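Local coordinates for antitoxin HipB (PDB 4Z5H), which neutralizes the toxin HipA and, as a homodimer, binds operator DNA through a helix-turn-helix motif to repress the hipBA operon, at a contact of chain A with DNA. Numbering follows the deposited sequence.

A contact of chain A with DNA. Residues 19, 25-26, 37. With nucleotides of chain B.
Gln26, the first residue of helix 26-33, points its backbone N-H at the phosphate of DT2 of chain B, with 2.9 Å from Gln26 N to the phosphate oxygen OP2 and 167° at the hydrogen. A nearly straight bond from the first turn of a helix puts the phosphate at that helix's N-terminal end, whose dipole would be expected to favour the negative charge. Arg19, from helix 8-21, serves the other non-bridging oxygen: its NH2 lies 2.9 Å from OP1 of DT2 in a hydrogen bond that is also a salt bridge, the oxygen tilted 17° from the guanidinium plane. Arg19 NH1 reaches OP1 of DT2 indirectly, through a water 2.8 Å from OP1 of DT2. The Arg19 chain starts with CG anti to the backbone N and then bends at chi3, which turns the guanidinium toward the DNA; CG of Gln26 sits 3.6 Å above the centre of one face of this group, so the residue that binds OP2 also packs against the one that binds OP1. Thr25, just ahead of the helix, lays its methyl CG2 beside the 5' end of DT1, in van der Waals contact with O5' and C5'. Beyond the phosphate, the extended Gln26 side chain runs alongside the DT2 deoxyribose, its amide against C2' and C3'. Gln37, at the start of the recognition helix 37-45 of this helix-turn-helix, bends at chi2 (-91°) and lays its amide nearly flat over the C5-C6 side and methyl C7 of the DT2 base, on the face away from DT1, with CD and OE1 at the methyl end and NE2 toward C6 and the sugar. These are packing contacts with the methyl and ring, which may help to favour thymine here. The two glutamines are joined across the motif: Gln37 NE2 donates to Gln26 OE1 at 3.0 Å, meeting the carbonyl oxygen almost head-on and within the Gln37 amide plane, while that same NE2 rests 3.5 Å from the sugar carbon C2' of DT2.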
# COMPACT_ATOMS: atom_id res chain seq x y z
N ARG A 19 -0.39 -15.82 2.58
CA ARG A 19 -1.26 -16.68 1.82
C ARG A 19 -0.81 -18.14 1.94
O ARG A 19 -1.59 -18.99 2.26
CB ARG A 19 -1.27 -16.27 0.36
CG ARG A 19 -1.95 -17.26 -0.55
CD ARG A 19 -2.04 -16.78 -1.97
NE ARG A 19 -0.81 -16.88 -2.72
CZ ARG A 19 -0.30 -18.00 -3.21
NH1 ARG A 19 0.81 -17.95 -3.91
NH2 ARG A 19 -0.91 -19.16 -3.04
N THR A 25 -5.06 -20.73 -1.94
CA THR A 25 -4.70 -20.59 -3.33
C THR A 25 -4.97 -19.17 -3.83
O THR A 25 -5.80 -18.47 -3.30
CB THR A 25 -5.45 -21.58 -4.23
OG1 THR A 25 -6.83 -21.28 -4.22
CG2 THR A 25 -5.23 -23.01 -3.77
N GLN A 26 -4.27 -18.80 -4.89
CA GLN A 26 -4.49 -17.56 -5.55
C GLN A 26 -5.93 -17.56 -6.06
O GLN A 26 -6.64 -16.60 -5.89
CB GLN A 26 -3.51 -17.36 -6.70
CG GLN A 26 -2.04 -17.23 -6.31
CD GLN A 26 -1.16 -16.87 -7.50
OE1 GLN A 26 -1.62 -16.86 -8.61
NE2 GLN A 26 0.08 -16.57 -7.24
N GLN A 37 -7.26 -14.31 -10.90
CA GLN A 37 -6.16 -15.05 -10.32
C GLN A 37 -4.86 -14.52 -10.92
O GLN A 37 -3.88 -14.38 -10.24
CB GLN A 37 -6.31 -16.54 -10.61
CG GLN A 37 -5.09 -17.38 -10.29
CD GLN A 37 -4.15 -17.54 -11.46
OE1 GLN A 37 -4.56 -17.80 -12.55
NE2 GLN A 37 -2.88 -17.37 -11.22
O5' DT B 1 -4.74 -25.37 -6.22
C5' DT B 1 -3.43 -25.84 -5.91
C4' DT B 1 -2.40 -25.19 -6.81
O4' DT B 1 -2.55 -25.70 -8.13
C3' DT B 1 -2.49 -23.67 -6.91
O3' DT B 1 -1.42 -23.14 -6.13
C2' DT B 1 -2.38 -23.38 -8.40
C1' DT B 1 -2.17 -24.73 -9.07
N1 DT B 1 -2.95 -24.99 -10.29
C2 DT B 1 -2.29 -25.37 -11.43
O2 DT B 1 -1.08 -25.44 -11.51
N3 DT B 1 -3.11 -25.66 -12.49
C4 DT B 1 -4.49 -25.64 -12.51
O4 DT B 1 -5.08 -25.91 -13.54
C5 DT B 1 -5.11 -25.25 -11.27
C7 DT B 1 -6.61 -25.18 -11.20
C6 DT B 1 -4.32 -24.96 -10.23
P DT B 2 -1.22 -21.57 -5.90
OP1 DT B 2 -0.30 -21.41 -4.80
OP2 DT B 2 -2.50 -20.93 -5.86
O5' DT B 2 -0.53 -21.11 -7.25
C5' DT B 2 0.74 -21.63 -7.65
C4' DT B 2 1.11 -21.11 -9.02
O4' DT B 2 0.32 -21.76 -10.03
C3' DT B 2 0.93 -19.60 -9.24
O3' DT B 2 2.03 -19.15 -10.00
C2' DT B 2 -0.30 -19.53 -10.12
C1' DT B 2 -0.12 -20.79 -10.95
N1 DT B 2 -1.31 -21.30 -11.64
C2 DT B 2 -1.13 -21.97 -12.84
O2 DT B 2 -0.05 -22.15 -13.34
N3 DT B 2 -2.29 -22.40 -13.42
C4 DT B 2 -3.58 -22.24 -12.95
O4 DT B 2 -4.52 -22.69 -13.58
C5 DT B 2 -3.69 -21.52 -11.70
C7 DT B 2 -5.04 -21.31 -11.11
C6 DT B 2 -2.56 -21.10 -11.12
O HOH W 1 2.30 -20.35 -4.38